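Local coordinates for inactive PncC family protein (Escherichia coli O157:H7, PDB 5KOL), which belongs to the CinA family but lacks nicotinamide-nucleotide (NMN) amidohydrolase activity, its own role being unknown, at residues D16-L21 against A160-A164; L77-S83 against E97-A102. All coordinates share one frame; numbering follows the deposited sequence.

Interaction 1: residues D16-L21 against A160-A164; sequences DTIENL and AVRFA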
ATOM      1  N   ASP A  16      20.910  -4.224   9.385  1.00 27.42           N
ATOM      2  CA  ASP A  16      19.444  -4.187   9.377  1.00 34.33           C
ATOM      3  C   ASP A  16      18.914  -3.631   8.052  1.00 29.26           C
ATOM      4  O   ASP A  16      18.227  -2.612   7.996  1.00 29.62           O
ATOM      5  CB  ASP A  16      18.904  -3.370  10.549  1.00 26.21           C
ATOM      6  CG  ASP A  16      19.356  -3.899  11.889  1.00 34.01           C
ATOM      7  OD1 ASP A  16      19.863  -3.108  12.707  1.00 39.02           O
ATOM      8  OD2 ASP A  16      19.273  -5.127  12.103  1.00 32.11           O
ATOM      9  N   THR A  17      19.249  -4.324   6.964  1.00 29.36           N
ATOM     10  CA  THR A  17      18.678  -3.979   5.670  1.00 26.90           C
ATOM     11  C   THR A  17      17.220  -4.442   5.597  1.00 28.71           C
ATOM     12  O   THR A  17      16.789  -5.310   6.347  1.00 25.17           O
ATOM     13  CB  THR A  17      19.487  -4.622   4.536  1.00 29.95           C
ATOM     14  OG1 THR A  17      19.411  -6.051   4.648  1.00 29.33           O
ATOM     15  CG2 THR A  17      20.961  -4.211   4.623  1.00 30.31           C
ATOM     16  N   ILE A  18      16.458  -3.858   4.663  1.00 27.42           N
ATOM     17  CA  ILE A  18      15.104  -4.364   4.421  1.00 28.32           C
ATOM     18  C   ILE A  18      15.138  -5.864   4.167  1.00 29.85           C
ATOM     19  O   ILE A  18      14.309  -6.620   4.677  1.00 25.82           O
ATOM     20  CB  ILE A  18      14.445  -3.622   3.242  1.00 31.50           C
ATOM     21  CG1 ILE A  18      14.181  -2.171   3.619  1.00 31.16           C
ATOM     22  CG2 ILE A  18      13.160  -4.326   2.822  1.00 30.82           C
ATOM     23  CD1 ILE A  18      13.252  -2.063   4.775  1.00 35.61           C
ATOM     24  N   GLU A  19      16.106  -6.313   3.370  1.00 28.86           N
ATOM     25  CA  GLU A  19      16.180  -7.720   3.001  1.00 29.58           C
ATOM     26  C   GLU A  19      16.389  -8.602   4.229  1.00 28.65           C
ATOM     27  O   GLU A  19      15.689  -9.605   4.406  1.00 26.23           O
ATOM     28  CB  GLU A  19      17.315  -7.938   1.990  1.00 35.06           C
ATOM     29  CG  GLU A  19      17.110  -7.344   0.591  1.00 51.01           C
ATOM     30  CD  GLU A  19      16.994  -5.811   0.560  1.00 55.72           C
ATOM     31  OE1 GLU A  19      16.130  -5.309  -0.194  1.00 61.65           O
ATOM     32  OE2 GLU A  19      17.751  -5.106   1.274  1.00 37.09           O
ATOM     33  N   ASN A  20      17.371  -8.255   5.075  1.00 25.17           N
ATOM     34  CA  ASN A  20      17.697  -9.089   6.233  1.00 27.25           C
ATOM     35  C   ASN A  20      16.583  -9.058   7.269  1.00 26.93           C
ATOM     36  O   ASN A  20      16.292 -10.076   7.904  1.00 21.24           O
ATOM     37  CB  ASN A  20      19.020  -8.646   6.862  1.00 28.10           C
ATOM     38  CG  ASN A  20      20.230  -9.028   6.022  1.00 24.77           C
ATOM     39  OD1 ASN A  20      20.129  -9.854   5.111  1.00 26.95           O
ATOM     40  ND2 ASN A  20      21.383  -8.430   6.324  1.00 27.33           N
ATOM     41  N   LEU A  21      15.949  -7.899   7.453  1.00 26.52           N
ATOM     42  CA  LEU A  21      14.872  -7.787   8.434  1.00 28.41           C
ATOM     43  C   LEU A  21      13.662  -8.619   8.026  1.00 23.55           C
ATOM     44  O   LEU A  21      13.060  -9.299   8.863  1.00 30.61           O
ATOM     45  CB  LEU A  21      14.464  -6.317   8.589  1.00 26.51           C
ATOM     46  CG  LEU A  21      15.510  -5.359   9.161  1.00 27.43           C
ATOM     47  CD1 LEU A  21      15.081  -3.890   9.019  1.00 21.00           C
ATOM     48  CD2 LEU A  21      15.769  -5.747  10.622  1.00 30.36           C
ATOM     49  N   ALA A 160      12.198   4.924   8.578  1.00 29.30           N
ATOM     50  CA  ALA A 160      10.948   4.536   9.235  1.00 23.22           C
ATOM     51  C   ALA A 160      10.554   3.112   8.872  1.00 22.46           C
ATOM     52  O   ALA A 160      10.106   2.345   9.737  1.00 25.44           O
ATOM     53  CB  ALA A 160       9.819   5.507   8.856  1.00 22.55           C
ATOM     54  N   VAL A 161      10.670   2.750   7.592  1.00 20.19           N
ATOM     55  CA  VAL A 161      10.310   1.392   7.182  1.00 22.40           C
ATOM     56  C   VAL A 161      11.224   0.378   7.872  1.00 24.47           C
ATOM     57  O   VAL A 161      10.753  -0.605   8.457  1.00 22.05           O
ATOM     58  CB  VAL A 161      10.330   1.247   5.645  1.00 28.33           C
ATOM     59  CG1 VAL A 161      10.069  -0.220   5.246  1.00 25.06           C
ATOM     60  CG2 VAL A 161       9.280   2.183   4.949  1.00 22.88           C
ATOM     61  N   ARG A 162      12.547   0.607   7.837  1.00 25.54           N
ATOM     62  CA  ARG A 162      13.468  -0.323   8.502  1.00 24.78           C
ATOM     63  C   ARG A 162      13.208  -0.392  10.002  1.00 22.61           C
ATOM     64  O   ARG A 162      13.251  -1.475  10.600  1.00 23.83           O
ATOM     65  CB  ARG A 162      14.929   0.081   8.256  1.00 23.91           C
ATOM     66  CG  ARG A 162      15.428  -0.237   6.851  1.00 24.91           C
ATOM     67  CD  ARG A 162      16.795   0.429   6.565  1.00 29.20           C
ATOM     68  NE  ARG A 162      17.883  -0.075   7.390  1.00 31.65           N
ATOM     69  CZ  ARG A 162      18.923   0.664   7.768  1.00 36.81           C
ATOM     70  NH1 ARG A 162      18.986   1.953   7.421  1.00 34.70           N
ATOM     71  NH2 ARG A 162      19.881   0.131   8.519  1.00 36.43           N
ATOM     72  N   PHE A 163      12.961   0.754  10.635  1.00 21.73           N
ATOM     73  CA  PHE A 163      12.719   0.767  12.077  1.00 24.47           C
ATOM     74  C   PHE A 163      11.440   0.006  12.436  1.00 26.75           C
ATOM     75  O   PHE A 163      11.405  -0.748  13.412  1.00 24.93           O
ATOM     76  CB  PHE A 163      12.628   2.209  12.579  1.00 24.96           C
ATOM     77  CG  PHE A 163      12.316   2.306  14.036  1.00 26.93           C
ATOM     78  CD1 PHE A 163      13.321   2.176  14.975  1.00 26.78           C
ATOM     79  CD2 PHE A 163      11.009   2.520  14.474  1.00 24.45           C
ATOM     80  CE1 PHE A 163      13.060   2.244  16.319  1.00 32.89           C
ATOM     81  CE2 PHE A 163      10.734   2.594  15.830  1.00 27.49           C
ATOM     82  CZ  PHE A 163      11.752   2.448  16.755  1.00 29.23           C
ATOM     83  N   ALA A 164      10.366   0.231  11.672  1.00 25.61           N
ATOM     84  CA  ALA A 164       9.097  -0.453  11.928  1.00 27.81           C
ATOM     85  C   ALA A 164       9.272  -1.971  11.963  1.00 27.00           C
ATOM     86  O   ALA A 164       8.702  -2.663  12.824  1.00 25.16           O
ATOM     87  CB  ALA A 164       8.079  -0.059  10.850  1.00 22.08           C
TER
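Arg-162 reaches Asp-16 through a side chain that leaves its helix with CG anti to the carbonyl carbon (chi1 -75°), runs on extended to CD and then bends there (chi3 65°), which turns the guanidinium edge toward the main-chain carbonyl of Asp-16. Ile-18 answers with CG1 also anti to its carbonyl carbon and a bend at chi2, carrying CD1 obliquely across the aliphatic part of the arginine, against CG. The chief polar link is short and nearly straight: Arg-162 NE donates to Asp-16 O at 2.6 Å with an angle of 163° at the hydrogen. The oxygen lies in the guanidinium plane, while NE is somewhat tilted from the carbonyl plane. Arg-162 NH2 adds a weak second bond to Asp-16 O at 3.2 Å, which probably helps to fix the rotation of the flat group. A further weak bond joins NH2 to the carbonyl of Ala-13. Asp-16 OD1 accepts from Ala-13 N in its own loop and is not in contact with the guanidinium.

Next to this polar edge the contact is apolar. Ile-18 CD1 sits 3.5 Å from Arg-162 CG and 3.7 Å from Val-161 CG1, touching two successive residues of helix 153-171. Leu-21, one turn further on, lays CD1 3.4 Å from Arg-162 O and continues onto Leu-165, Ala-166 and Leu-169; Ala-50 of helix 46-52 also covers Ile-18.

Thr-17 begins the helix as its N-cap, its OG1 accepting from Asn-20 N at 3.0 Å. The arrangement is a capped helix start packed on a neighbouring helix, with an arginine bound to the last carbonyl before the cap; here it joins the first and last helices of the CinA-family domain.

Interaction 2: residues L77-S83 against E97-A102; sequences LSVSQQS and EMATGA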
ATOM      1  N   LEU A  77      -9.601   2.649   8.621  1.00 22.96           N
ATOM      2  CA  LEU A  77      -9.001   2.096   9.833  1.00 29.47           C
ATOM      3  C   LEU A  77      -9.768   2.473  11.091  1.00 29.35           C
ATOM      4  O   LEU A  77      -9.288   2.218  12.198  1.00 23.64           O
ATOM      5  CB  LEU A  77      -7.547   2.540   9.956  1.00 29.15           C
ATOM      6  CG  LEU A  77      -6.723   2.100   8.741  1.00 31.45           C
ATOM      7  CD1 LEU A  77      -5.355   2.749   8.776  1.00 26.78           C
ATOM      8  CD2 LEU A  77      -6.610   0.579   8.687  1.00 28.42           C
ATOM      9  N   SER A  78     -10.937   3.091  10.945  1.00 30.31           N
ATOM     10  CA  SER A  78     -11.787   3.424  12.089  0.68 27.31           C
ATOM     11  C   SER A  78     -11.039   4.261  13.124  1.00 26.25           C
ATOM     12  O   SER A  78     -11.296   4.151  14.323  1.00 34.03           O
ATOM     13  CB  SER A  78     -12.367   2.161  12.737  0.68 28.38           C
ATOM     14  OG  SER A  78     -13.331   2.472  13.737  0.68 27.96           O
ATOM     15  N   VAL A  79     -10.087   5.081  12.670  1.00 26.42           N
ATOM     16  CA  VAL A  79      -9.511   6.111  13.531  1.00 26.77           C
ATOM     17  C   VAL A  79     -10.596   7.139  13.833  1.00 29.16           C
ATOM     18  O   VAL A  79     -11.280   7.626  12.921  1.00 30.55           O
ATOM     19  CB  VAL A  79      -8.308   6.780  12.851  1.00 30.42           C
ATOM     20  CG1 VAL A  79      -7.812   7.950  13.697  1.00 29.60           C
ATOM     21  CG2 VAL A  79      -7.173   5.757  12.578  1.00 24.35           C
ATOM     22  N   SER A  80     -10.779   7.468  15.109  1.00 33.93           N
ATOM     23  CA  SER A  80     -11.886   8.340  15.479  1.00 29.03           C
ATOM     24  C   SER A  80     -11.561   9.793  15.149  1.00 35.68           C
ATOM     25  O   SER A  80     -10.429  10.252  15.326  1.00 29.91           O
ATOM     26  CB  SER A  80     -12.224   8.205  16.968  1.00 29.22           C
ATOM     27  OG  SER A  80     -11.357   8.994  17.760  1.00 34.53           O
ATOM     28  N   GLN A  81     -12.575  10.503  14.654  1.00 29.47           N
ATOM     29  CA  GLN A  81     -12.466  11.937  14.405  1.00 28.02           C
ATOM     30  C   GLN A  81     -12.007  12.694  15.644  1.00 31.55           C
ATOM     31  O   GLN A  81     -11.194  13.614  15.540  1.00 30.58           O
ATOM     32  CB  GLN A  81     -13.821  12.479  13.927  1.00 30.67           C
ATOM     33  CG  GLN A  81     -13.784  13.890  13.367  1.00 39.97           C
ATOM     34  CD  GLN A  81     -15.186  14.437  13.101  1.00 43.84           C
ATOM     35  OE1 GLN A  81     -15.983  14.592  14.013  1.00 44.36           O
ATOM     36  NE2 GLN A  81     -15.490  14.691  11.844  1.00 49.01           N
ATOM     37  N   GLN A  82     -12.536  12.342  16.821  1.00 29.05           N
ATOM     38  CA  GLN A  82     -12.106  13.010  18.049  1.00 34.83           C
ATOM     39  C   GLN A  82     -10.601  12.871  18.270  1.00 37.97           C
ATOM     40  O   GLN A  82      -9.931  13.837  18.654  1.00 31.28           O
ATOM     41  CB  GLN A  82     -12.882  12.461  19.245  1.00 32.49           C
ATOM     42  CG  GLN A  82     -14.405  12.643  19.079  1.00 52.75           C
ATOM     43  CD  GLN A  82     -15.157  11.363  18.669  1.00 56.04           C
ATOM     44  OE1 GLN A  82     -14.939  10.800  17.583  1.00 37.67           O
ATOM     45  NE2 GLN A  82     -16.102  10.944  19.516  1.00 55.05           N
ATOM     46  N   SER A  83     -10.046  11.682  18.037  1.00 33.24           N
ATOM     47  CA  SER A  83      -8.621  11.498  18.291  0.61 31.45           C
ATOM     48  C   SER A  83      -7.773  12.330  17.330  1.00 32.48           C
ATOM     49  O   SER A  83      -6.727  12.861  17.728  1.00 32.96           O
ATOM     50  CB  SER A  83      -8.253  10.017  18.203  0.61 30.01           C
ATOM     51  OG  SER A  83      -8.322   9.536  16.875  0.61 27.71           O
ATOM     52  N   GLU A  97      -4.501   3.468  17.070  1.00 23.39           N
ATOM     53  CA  GLU A  97      -5.756   3.150  16.380  1.00 27.66           C
ATOM     54  C   GLU A  97      -5.524   2.603  14.980  1.00 29.76           C
ATOM     55  O   GLU A  97      -6.307   1.762  14.511  1.00 24.15           O
ATOM     56  CB  GLU A  97      -6.676   4.368  16.298  1.00 27.86           C
ATOM     57  CG  GLU A  97      -7.112   4.888  17.635  1.00 31.58           C
ATOM     58  CD  GLU A  97      -8.013   6.082  17.480  1.00 33.84           C
ATOM     59  OE1 GLU A  97      -7.447   7.187  17.472  1.00 41.91           O
ATOM     60  OE2 GLU A  97      -9.247   5.918  17.387  1.00 37.57           O
ATOM     61  N   MET A  98      -4.504   3.094  14.263  1.00 28.37           N
ATOM     62  CA  MET A  98      -4.280   2.514  12.942  1.00 26.04           C
ATOM     63  C   MET A  98      -3.888   1.051  13.058  1.00 29.43           C
ATOM     64  O   MET A  98      -4.297   0.230  12.233  1.00 27.41           O
ATOM     65  CB  MET A  98      -3.220   3.262  12.126  1.00 24.80           C
ATOM     66  CG  MET A  98      -3.594   4.667  11.692  1.00 20.33           C
ATOM     67  SD  MET A  98      -2.178   5.681  11.140  1.00 27.97           S
ATOM     68  CE  MET A  98      -1.683   4.749   9.659  1.00 23.07           C
ATOM     69  N   ALA A  99      -3.098   0.711  14.081  1.00 26.72           N
ATOM     70  CA  ALA A  99      -2.677  -0.674  14.275  1.00 23.16           C
ATOM     71  C   ALA A  99      -3.860  -1.576  14.634  1.00 25.84           C
ATOM     72  O   ALA A  99      -3.931  -2.723  14.179  1.00 28.70           O
ATOM     73  CB  ALA A  99      -1.601  -0.746  15.358  1.00 21.90           C
ATOM     74  N   THR A 100      -4.790  -1.094  15.469  1.00 27.01           N
ATOM     75  CA  THR A 100      -5.936  -1.939  15.791  1.00 32.44           C
ATOM     76  C   THR A 100      -6.962  -1.951  14.669  1.00 32.76           C
ATOM     77  O   THR A 100      -7.627  -2.975  14.461  1.00 31.09           O
ATOM     78  CB  THR A 100      -6.606  -1.498  17.102  1.00 36.83           C
ATOM     79  OG1 THR A 100      -7.033  -0.135  17.004  1.00 35.78           O
ATOM     80  CG2 THR A 100      -5.646  -1.645  18.273  1.00 32.27           C
ATOM     81  N   GLY A 101      -7.102  -0.841  13.934  1.00 28.69           N
ATOM     82  CA  GLY A 101      -7.982  -0.844  12.775  1.00 31.59           C
ATOM     83  C   GLY A 101      -7.551  -1.835  11.710  1.00 34.90           C
ATOM     84  O   GLY A 101      -8.388  -2.515  11.111  1.00 28.34           O
ATOM     85  N   ALA A 102      -6.239  -1.934  11.453  1.00 25.48           N
ATOM     86  CA  ALA A 102      -5.780  -2.893  10.450  1.00 26.57           C
ATOM     87  C   ALA A 102      -6.063  -4.321  10.894  1.00 26.18           C
ATOM     88  O   ALA A 102      -6.467  -5.165  10.080  1.00 28.23           O
ATOM     89  CB  ALA A 102      -4.283  -2.701  10.169  1.00 25.42           C
TER
HETATM   90  O   HOH W   1      -9.142   1.442  14.926  1.00 33.54           O
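Glu-97 reaches the start of helix 81-87, its chain extended beyond CG, and its carboxylate fits among Val-79, Ser-80 and Ser-83. Ser-80 N donates to Glu-97 OE2 at 3.2 Å from above the carboxylate plane, while Ser-83 OG lies 2.6 Å from Glu-97 OE1. Val-79 crosses the glutamate stem at about a right angle and sets CG2 against Met-98 CG at 3.8 Å.

Leu-77 is the larger bump. Its CD1 rests on Met-98 CG at 3.9 Å and its CD2 faces the backbone between Gly-101 and Ala-102; Phe-65 and Ala-39 of the sheet meet the same side chain. A second fit is made by the main chain: Leu-77 O settles on the bare CA of Gly-101, 3.4 Å away, in a CA-H...O contact, and the absence of a side chain on Gly-101 lets the backbones come this close. Beside it, a water donates to both Leu-77 O and Glu-97 O, bridging the two backbones.

Ser-80 OG accepts from Ser-83 N at 3.0 Å. This is an N-cap serine with a glutamate of helix 92-106 bound at the helix start, beside a close glycine contact, on one face of the CinA-family sheet.

How the interactions relate
From the N terminus, the chain enters interaction 1 at 16-21, where helix 18-31 begins, and returns to it only at 160-164 in helix 153-171. That long loop, 138 residues between the segments, contains all five strands. Interaction 2 nests inside it: 77-83 leads into helix 81-87, and after a short, mostly helical excursion the chain comes back at 97-102 in helix 92-106. The contacts do not cross or touch. The centres of interaction 1 and interaction 2 are about 25 Å apart, on opposite sides of the chain's centre. The nearest atoms of interaction 1 and interaction 2 are about 11 Å apart. Interaction 1 joins the terminal helices, whereas interaction 2 ties together the helices that follow strand 61-67.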